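Local coordinates for protein transcriptional activator, putative, Baf family (PDB 2NRH) that probably catalyses the ATP-dependent phosphorylation of pantothenate, the first step of coenzyme A biosynthesis, acting as a homodimeric type III pantothenate kinase, at residues K120-S123 with H124-P127; K200-I203 with K204-P207; D177-F180 with L181-Y184. The protein carries 2 engineered substitutions. All blocks are in the same frame, centred on the assembly; numbering follows the deposited sequence.

Contact 1 (K120-S123 with H124-P127); sequences KIYS and HISP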
ATOM      1  N   LYS B 120       8.578   1.439  -5.295  1.00 54.07           N
ATOM      2  CA  LYS B 120       9.168   2.812  -5.120  1.00 56.11           C
ATOM      3  C   LYS B 120       9.169   3.331  -3.693  1.00 55.18           C
ATOM      4  O   LYS B 120      10.152   3.957  -3.273  1.00 55.92           O
ATOM      5  CB  LYS B 120       8.441   3.912  -5.942  1.00 55.50           C
ATOM      6  CG  LYS B 120       8.929   4.129  -7.364  1.00 61.19           C
ATOM      7  CD  LYS B 120       8.216   5.321  -8.084  1.00 60.82           C
ATOM      8  CE  LYS B 120       8.493   6.723  -7.368  1.00 68.57           C
ATOM      9  NZ  LYS B 120       8.148   7.974  -8.229  1.00 69.69           N
ATOM     10  N   ILE B 121       8.049   3.181  -2.962  1.00 54.19           N
ATOM     11  CA  ILE B 121       8.023   3.754  -1.615  1.00 52.21           C
ATOM     12  C   ILE B 121       8.925   3.002  -0.640  1.00 51.29           C
ATOM     13  O   ILE B 121       9.524   3.633   0.203  1.00 52.37           O
ATOM     14  CB  ILE B 121       6.595   4.081  -1.050  1.00 52.77           C
ATOM     15  CG1 ILE B 121       6.674   5.090   0.132  1.00 51.60           C
ATOM     16  CG2 ILE B 121       5.845   2.807  -0.651  1.00 51.69           C
ATOM     17  CD1 ILE B 121       6.758   6.695  -0.217  1.00 46.69           C
ATOM     18  N   TYR B 122       9.052   1.687  -0.767  1.00 51.01           N
ATOM     19  CA  TYR B 122       9.998   0.910   0.061  1.00 52.49           C
ATOM     20  C   TYR B 122      11.427   1.466  -0.089  1.00 54.51           C
ATOM     21  O   TYR B 122      12.089   1.843   0.913  1.00 55.10           O
ATOM     22  CB  TYR B 122       9.951  -0.572  -0.293  1.00 50.43           C
ATOM     23  CG  TYR B 122       8.774  -1.306   0.309  1.00 50.60           C
ATOM     24  CD1 TYR B 122       8.389  -1.104   1.665  1.00 51.49           C
ATOM     25  CD2 TYR B 122       8.054  -2.230  -0.440  1.00 49.99           C
ATOM     26  CE1 TYR B 122       7.313  -1.822   2.242  1.00 46.96           C
ATOM     27  CE2 TYR B 122       6.996  -2.928   0.118  1.00 51.10           C
ATOM     28  CZ  TYR B 122       6.610  -2.710   1.458  1.00 48.82           C
ATOM     29  OH  TYR B 122       5.544  -3.475   1.977  1.00 49.40           O
ATOM     30  N   SER B 123      11.862   1.580  -1.344  1.00 56.67           N
ATOM     31  CA  SER B 123      13.087   2.308  -1.684  1.00 58.88           C
ATOM     32  C   SER B 123      13.227   3.714  -1.126  1.00 59.37           C
ATOM     33  O   SER B 123      14.325   4.111  -0.688  1.00 59.35           O
ATOM     34  CB  SER B 123      13.272   2.360  -3.197  1.00 59.39           C
ATOM     35  OG  SER B 123      13.676   1.090  -3.635  1.00 60.76           O
ATOM     36  N   HIS B 124      12.155   4.504  -1.175  1.00 60.17           N
ATOM     37  CA  HIS B 124      12.261   5.849  -0.612  1.00 60.07           C
ATOM     38  C   HIS B 124      12.456   5.705   0.910  1.00 59.53           C
ATOM     39  O   HIS B 124      13.224   6.433   1.524  1.00 59.40           O
ATOM     40  CB  HIS B 124      11.040   6.681  -0.965  1.00 61.09           C
ATOM     41  CG  HIS B 124      10.927   7.957  -0.178  1.00 65.51           C
ATOM     42  ND1 HIS B 124      11.526   9.138  -0.577  1.00 71.47           N
ATOM     43  CD2 HIS B 124      10.303   8.232   0.995  1.00 68.53           C
ATOM     44  CE1 HIS B 124      11.268  10.086   0.311  1.00 71.71           C
ATOM     45  NE2 HIS B 124      10.535   9.560   1.277  1.00 72.55           N
ATOM     46  N   ILE B 125      11.773   4.746   1.531  1.00 59.19           N
ATOM     47  CA  ILE B 125      11.971   4.559   2.971  1.00 58.49           C
ATOM     48  C   ILE B 125      13.439   4.145   3.338  1.00 58.79           C
ATOM     49  O   ILE B 125      14.078   4.733   4.208  1.00 59.23           O
ATOM     50  CB  ILE B 125      10.930   3.575   3.587  1.00 58.66           C
ATOM     51  CG1 ILE B 125       9.482   4.070   3.366  1.00 59.30           C
ATOM     52  CG2 ILE B 125      11.190   3.436   5.114  1.00 57.24           C
ATOM     53  CD1 ILE B 125       8.378   2.978   3.520  1.00 56.48           C
ATOM     54  N   SER B 126      13.954   3.103   2.697  1.00 58.97           N
ATOM     55  CA  SER B 126      15.309   2.649   2.996  1.00 59.10           C
ATOM     56  C   SER B 126      15.879   1.790   1.861  1.00 59.51           C
ATOM     57  O   SER B 126      15.137   1.030   1.208  1.00 58.31           O
ATOM     58  CB  SER B 126      15.367   1.894   4.341  1.00 59.04           C
ATOM     59  OG  SER B 126      16.700   1.648   4.770  1.00 55.69           O
ATOM     60  N   PRO B 127      17.201   1.942   1.609  1.00 60.23           N
ATOM     61  CA  PRO B 127      17.913   0.977   0.745  1.00 60.52           C
ATOM     62  C   PRO B 127      17.874  -0.464   1.281  1.00 60.88           C
ATOM     63  O   PRO B 127      17.973  -1.411   0.492  1.00 60.38           O
ATOM     64  CB  PRO B 127      19.346   1.520   0.665  1.00 61.33           C
ATOM     65  CG  PRO B 127      19.446   2.670   1.683  1.00 60.68           C
ATOM     66  CD  PRO B 127      18.054   3.065   2.078  1.00 59.94           C
TER
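Three successive i to i+4 backbone bonds join 120-123 to 124-127: H124 N to K120 O at 3.0 Å, I125 N to I121 O at 2.8 Å and S126 N to Y122 O at 2.9 Å. The last is nearly straight, with an angle of 168° at its hydrogen, although S126 itself has already departed from helical phi/psi. Among the side chains, I125 packs mainly on the preceding turn. Its CG1 rests against the backbone at I121 O, 3.2 Å away, and its CD1 reaches 4.3 Å from I121 CG1. The same methyl approaches the Y122 ring obliquely, I125 CD1 lying 4.5 Å from Y122 CD1. With CG trans to the backbone N (chi1 167°), the H124 imidazole stands out beside the helix, where I121 CD1 reaches forward to 4.0 Å from H124 CD2, the two side chains slanting across each other. The polar end of H124 is used elsewhere, since NE2 is hydrogen-bonded to K120 NZ of the second subunit. I121 packs on I121 of that subunit, while Y122 covers P113 of the second subunit and, within its own chain, L150 and V154 of helix 146-165. These contacts identify the segment as the C-terminal turn of an interface helix, 115-125, in the homodimer of a type III pantothenate kinase.

Contact 2 (K200-I203 with K204-P207); sequences KKII and KENP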
ATOM      1  N   LYS B 200     -17.686  -0.710 -25.635  1.00 58.23           N
ATOM      2  CA  LYS B 200     -18.394  -1.446 -26.675  1.00 60.84           C
ATOM      3  C   LYS B 200     -19.893  -1.388 -26.387  1.00 61.24           C
ATOM      4  O   LYS B 200     -20.687  -1.099 -27.282  1.00 61.69           O
ATOM      5  CB  LYS B 200     -17.931  -2.922 -26.708  1.00 61.28           C
ATOM      6  CG  LYS B 200     -17.536  -3.398 -28.100  1.00 63.85           C
ATOM      7  CD  LYS B 200     -16.126  -3.987 -28.103  1.00 67.74           C
ATOM      8  CE  LYS B 200     -15.511  -4.036 -29.530  1.00 72.12           C
ATOM      9  NZ  LYS B 200     -14.467  -5.143 -29.700  1.00 70.22           N
ATOM     10  N   LYS B 201     -20.259  -1.653 -25.130  1.00 62.22           N
ATOM     11  CA  LYS B 201     -21.652  -1.622 -24.684  1.00 62.34           C
ATOM     12  C   LYS B 201     -22.276  -0.278 -24.884  1.00 62.59           C
ATOM     13  O   LYS B 201     -23.442  -0.209 -25.281  1.00 63.66           O
ATOM     14  CB  LYS B 201     -21.801  -2.061 -23.230  1.00 62.39           C
ATOM     15  CG  LYS B 201     -23.250  -2.015 -22.694  1.00 62.80           C
ATOM     16  CD  LYS B 201     -23.416  -2.686 -21.306  1.00 63.37           C
ATOM     17  CE  LYS B 201     -24.568  -1.981 -20.449  1.00 65.98           C
ATOM     18  NZ  LYS B 201     -24.870  -2.549 -19.054  1.00 65.03           N
ATOM     19  N   ILE B 202     -21.538   0.799 -24.630  1.00 62.78           N
ATOM     20  CA  ILE B 202     -22.125   2.135 -24.848  1.00 63.05           C
ATOM     21  C   ILE B 202     -22.557   2.356 -26.297  1.00 64.43           C
ATOM     22  O   ILE B 202     -23.578   3.012 -26.559  1.00 63.81           O
ATOM     23  CB  ILE B 202     -21.191   3.290 -24.405  1.00 62.59           C
ATOM     24  CG1 ILE B 202     -21.307   3.509 -22.892  1.00 62.22           C
ATOM     25  CG2 ILE B 202     -21.439   4.599 -25.237  1.00 59.22           C
ATOM     26  CD1 ILE B 202     -22.650   3.321 -22.313  1.00 60.84           C
ATOM     27  N   ILE B 203     -21.768   1.803 -27.212  1.00 65.63           N
ATOM     28  CA  ILE B 203     -21.956   2.001 -28.635  1.00 68.00           C
ATOM     29  C   ILE B 203     -23.105   1.153 -29.132  1.00 70.03           C
ATOM     30  O   ILE B 203     -23.852   1.585 -30.001  1.00 70.89           O
ATOM     31  CB  ILE B 203     -20.665   1.728 -29.405  1.00 67.52           C
ATOM     32  CG1 ILE B 203     -19.686   2.868 -29.154  1.00 67.22           C
ATOM     33  CG2 ILE B 203     -20.900   1.722 -30.900  1.00 69.61           C
ATOM     34  CD1 ILE B 203     -18.253   2.460 -29.035  1.00 62.36           C
ATOM     35  N   LYS B 204     -23.278  -0.033 -28.551  1.00 72.21           N
ATOM     36  CA  LYS B 204     -24.366  -0.909 -28.944  1.00 73.90           C
ATOM     37  C   LYS B 204     -25.692  -0.394 -28.408  1.00 74.49           C
ATOM     38  O   LYS B 204     -26.747  -0.892 -28.803  1.00 74.91           O
ATOM     39  CB  LYS B 204     -24.116  -2.371 -28.517  1.00 73.84           C
ATOM     40  CG  LYS B 204     -24.348  -2.671 -27.022  1.00 75.14           C
ATOM     41  CD  LYS B 204     -24.731  -4.155 -26.710  1.00 74.92           C
ATOM     42  CE  LYS B 204     -26.270  -4.294 -26.512  1.00 76.19           C
ATOM     43  NZ  LYS B 204     -26.723  -3.877 -25.113  1.00 74.43           N
ATOM     44  N   GLU B 205     -25.621   0.609 -27.532  1.00 75.26           N
ATOM     45  CA  GLU B 205     -26.791   1.197 -26.837  1.00 76.10           C
ATOM     46  C   GLU B 205     -27.199   2.554 -27.408  1.00 75.81           C
ATOM     47  O   GLU B 205     -28.249   3.094 -27.070  1.00 75.84           O
ATOM     48  CB  GLU B 205     -26.513   1.386 -25.341  1.00 75.54           C
ATOM     49  CG  GLU B 205     -26.301   0.119 -24.574  1.00 76.84           C
ATOM     50  CD  GLU B 205     -26.191   0.308 -23.042  1.00 77.65           C
ATOM     51  OE1 GLU B 205     -25.991   1.450 -22.508  1.00 80.55           O
ATOM     52  OE2 GLU B 205     -26.307  -0.727 -22.357  1.00 79.91           O
ATOM     53  N   ASN B 206     -26.308   3.129 -28.203  1.00 76.17           N
ATOM     54  CA  ASN B 206     -26.534   4.393 -28.874  1.00 76.46           C
ATOM     55  C   ASN B 206     -25.933   4.167 -30.263  1.00 76.79           C
ATOM     56  O   ASN B 206     -24.838   4.623 -30.534  1.00 76.65           O
ATOM     57  CB  ASN B 206     -25.819   5.563 -28.169  1.00 75.95           C
ATOM     58  CG  ASN B 206     -26.021   5.589 -26.643  1.00 76.97           C
ATOM     59  OD1 ASN B 206     -26.766   6.418 -26.123  1.00 77.34           O
ATOM     60  ND2 ASN B 206     -25.316   4.713 -25.920  1.00 76.00           N
ATOM     61  N   PRO B 207     -26.623   3.406 -31.130  1.00 77.74           N
ATOM     62  CA  PRO B 207     -26.050   3.117 -32.459  1.00 78.31           C
ATOM     63  C   PRO B 207     -25.939   4.336 -33.398  1.00 78.59           C
ATOM     64  O   PRO B 207     -25.123   4.296 -34.345  1.00 78.15           O
ATOM     65  CB  PRO B 207     -26.992   2.052 -33.035  1.00 78.53           C
ATOM     66  CG  PRO B 207     -27.814   1.560 -31.822  1.00 78.57           C
ATOM     67  CD  PRO B 207     -27.929   2.746 -30.942  1.00 77.93           C
TER
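Two of the four hydrogen bonds between 200-203 and 204-207 end on I202 O, which receives the side-chain amide of N206 and, more weakly, the backbone N of E205. The amide bond is short, N206 ND2 to I202 O being 2.5 Å, and its 159° angle at the hydrogen is favourable. Donor and acceptor are well matched in orientation: ND2 lies in the carbonyl plane of I202, and the oxygen lies within 4° of the amide plane of N206. Two residues earlier, K204 N bonds to K200 O at 3.1 Å in regular i to i+4 fashion; N206 N to I203 O is a weak bond.

Van der Waals contacts of side-chain carbons with polar atoms make up the second group. I202 and N206 run side by side, with I202 CG2 3.9 Å from N206 ND2, and I202 CD1 lies 3.8 Å from E205 OE1. K204 CG, turned back over the helix by a chi1 of 77°, sits 3.1 Å from K201 O.

As for charges, K201 and E205 slant across one another, but K201 NZ and E205 OE2 are 4.0 Å apart, too far for an ion pair, and the position of OE2 is doubtful. Both side chains instead turn to Y82: K201 NZ bonds to its carbonyl and makes a cation-pi contact with its ring, whereas E205 OE1 forms a weak hydrogen bond with its hydroxyl. I202 packs on Y63, F64 and Y82.

This implies that the N206 amide supplies an N-H to I202 O where the helical pattern runs out, while Y82, through carbonyl, ring and hydroxyl, takes the polar ends of K201 and E205.

Contact 3 (D177-F180 with L181-Y184); sequences DGQF and LANY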
ATOM      1  N   ASP B 177      -1.598  -5.804 -14.050  1.00 55.50           N
ATOM      2  CA  ASP B 177      -1.285  -6.726 -12.937  1.00 55.27           C
ATOM      3  C   ASP B 177      -2.466  -7.579 -12.558  1.00 54.11           C
ATOM      4  O   ASP B 177      -2.447  -8.247 -11.530  1.00 52.93           O
ATOM      5  CB  ASP B 177      -0.762  -5.984 -11.685  1.00 55.10           C
ATOM      6  CG  ASP B 177       0.676  -5.473 -11.851  1.00 57.47           C
ATOM      7  OD1 ASP B 177       1.570  -6.285 -12.193  1.00 61.60           O
ATOM      8  OD2 ASP B 177       0.932  -4.271 -11.609  1.00 55.30           O
ATOM      9  N   GLY B 178      -3.499  -7.544 -13.382  1.00 54.19           N
ATOM     10  CA  GLY B 178      -4.770  -8.197 -13.026  1.00 54.92           C
ATOM     11  C   GLY B 178      -4.696  -9.731 -13.002  1.00 55.17           C
ATOM     12  O   GLY B 178      -5.208 -10.357 -12.047  1.00 54.33           O
ATOM     13  N   GLN B 179      -4.026 -10.319 -14.018  1.00 55.01           N
ATOM     14  CA  GLN B 179      -3.908 -11.801 -14.149  1.00 55.77           C
ATOM     15  C   GLN B 179      -3.182 -12.415 -12.934  1.00 56.48           C
ATOM     16  O   GLN B 179      -3.665 -13.384 -12.303  1.00 56.14           O
ATOM     17  CB  GLN B 179      -3.258 -12.240 -15.487  1.00 55.60           C
ATOM     18  CG  GLN B 179      -3.209 -13.808 -15.672  1.00 55.80           C
ATOM     19  CD  GLN B 179      -4.591 -14.476 -15.613  1.00 58.20           C
ATOM     20  OE1 GLN B 179      -5.327 -14.451 -16.576  1.00 58.38           O
ATOM     21  NE2 GLN B 179      -4.942 -15.062 -14.466  1.00 60.55           N
ATOM     22  N   PHE B 180      -2.061 -11.785 -12.585  1.00 56.44           N
ATOM     23  CA  PHE B 180      -1.329 -12.105 -11.392  1.00 56.89           C
ATOM     24  C   PHE B 180      -2.199 -12.119 -10.117  1.00 57.18           C
ATOM     25  O   PHE B 180      -2.192 -13.092  -9.329  1.00 57.35           O
ATOM     26  CB  PHE B 180      -0.175 -11.150 -11.265  1.00 56.50           C
ATOM     27  CG  PHE B 180       0.491 -11.230  -9.960  1.00 59.20           C
ATOM     28  CD1 PHE B 180       1.236 -12.356  -9.615  1.00 61.56           C
ATOM     29  CD2 PHE B 180       0.380 -10.198  -9.054  1.00 56.62           C
ATOM     30  CE1 PHE B 180       1.844 -12.419  -8.397  1.00 58.87           C
ATOM     31  CE2 PHE B 180       0.963 -10.300  -7.855  1.00 56.85           C
ATOM     32  CZ  PHE B 180       1.702 -11.395  -7.531  1.00 55.58           C
ATOM     33  N   LEU B 181      -2.988 -11.066  -9.924  1.00 57.53           N
ATOM     34  CA  LEU B 181      -3.873 -11.011  -8.746  1.00 57.61           C
ATOM     35  C   LEU B 181      -5.031 -12.019  -8.838  1.00 57.53           C
ATOM     36  O   LEU B 181      -5.373 -12.649  -7.849  1.00 56.56           O
ATOM     37  CB  LEU B 181      -4.407  -9.610  -8.533  1.00 57.62           C
ATOM     38  CG  LEU B 181      -3.341  -8.567  -8.152  1.00 57.71           C
ATOM     39  CD1 LEU B 181      -4.069  -7.255  -8.039  1.00 57.34           C
ATOM     40  CD2 LEU B 181      -2.593  -8.929  -6.824  1.00 54.10           C
ATOM     41  N   ALA B 182      -5.590 -12.189 -10.040  1.00 57.86           N
ATOM     42  CA  ALA B 182      -6.673 -13.140 -10.267  1.00 58.76           C
ATOM     43  C   ALA B 182      -6.288 -14.585  -9.803  1.00 60.35           C
ATOM     44  O   ALA B 182      -7.048 -15.243  -9.069  1.00 61.08           O
ATOM     45  CB  ALA B 182      -7.051 -13.114 -11.709  1.00 57.46           C
ATOM     46  N   ASN B 183      -5.081 -15.029 -10.182  1.00 62.08           N
ATOM     47  CA  ASN B 183      -4.550 -16.346  -9.843  1.00 62.38           C
ATOM     48  C   ASN B 183      -4.606 -16.687  -8.375  1.00 62.86           C
ATOM     49  O   ASN B 183      -4.620 -17.851  -8.047  1.00 64.28           O
ATOM     50  CB  ASN B 183      -3.163 -16.575 -10.433  1.00 62.10           C
ATOM     51  CG  ASN B 183      -3.171 -16.508 -11.936  1.00 64.73           C
ATOM     52  OD1 ASN B 183      -4.231 -16.577 -12.531  1.00 69.57           O
ATOM     53  ND2 ASN B 183      -2.008 -16.314 -12.566  1.00 65.80           N
ATOM     54  N   TYR B 184      -4.720 -15.728  -7.475  1.00 63.28           N
ATOM     55  CA  TYR B 184      -4.897 -16.107  -6.063  1.00 64.37           C
ATOM     56  C   TYR B 184      -6.343 -16.511  -5.709  1.00 65.47           C
ATOM     57  O   TYR B 184      -6.651 -16.767  -4.534  1.00 65.55           O
ATOM     58  CB  TYR B 184      -4.572 -14.950  -5.147  1.00 64.42           C
ATOM     59  CG  TYR B 184      -3.128 -14.548  -5.014  1.00 65.62           C
ATOM     60  CD1 TYR B 184      -2.149 -15.439  -4.560  1.00 63.09           C
ATOM     61  CD2 TYR B 184      -2.755 -13.235  -5.274  1.00 65.93           C
ATOM     62  CE1 TYR B 184      -0.817 -15.030  -4.411  1.00 63.67           C
ATOM     63  CE2 TYR B 184      -1.437 -12.812  -5.118  1.00 66.97           C
ATOM     64  CZ  TYR B 184      -0.475 -13.708  -4.682  1.00 66.17           C
ATOM     65  OH  TYR B 184       0.805 -13.241  -4.573  1.00 65.12           O
TER
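G178 O receives A182 N at 2.7 Å, with an angle of 159° at the hydrogen, and this is the shortest well-formed polar bond between 177-180 and 181-184. The turns beside it repeat the pattern, L181 N bonding to D177 O and N183 N to Q179 O. On the outer side, Q179 folds back at chi2 (58°), so that its NE2 comes 2.6 Å from N183 OD1; the bond is weak because it is strongly bent. This short helix, 178-182, is the connection of a beta-alpha-beta unit between the parallel strands 171-174 and 188-190. L181 faces the sheet, packing on F173 and A92, and also meets I158 of helix 146-165. Its CD2 touches the neighbouring ring as well, 3.9 Å from F180 CD2. One turn on, Y184 presents its edge to the face of F180 in a T-shaped pair, the ring centroids 5.6 Å apart and the planes at 66°. Y184 OH is 3.6 Å from F180 CZ. F155 of helix 146-165 makes a second edge-to-face pair with F180, and Y184 packs on both F155 and Y159.

Along the chain the order is contact 1, contact 3, contact 2. Contact 1 follows strand 105-113, at one border of the second five-stranded sheet; contact 3 lies in the crossover between strands 171-174 and 188-190 of that sheet. Their centres are about 24 Å apart, and helix 146-165 packs on both. Contact 2 lies on the opposite side of the chain's centre from contact 1, its centre about 45 Å from that of contact 1 and about 29 Å from that of contact 3. Contact 1 thus belongs to the dimer interface, contact 3 to a crossover helix close to the predicted potassium and ATP sites, and contact 2 to the end of the last helix of an actin-like ATPase fold.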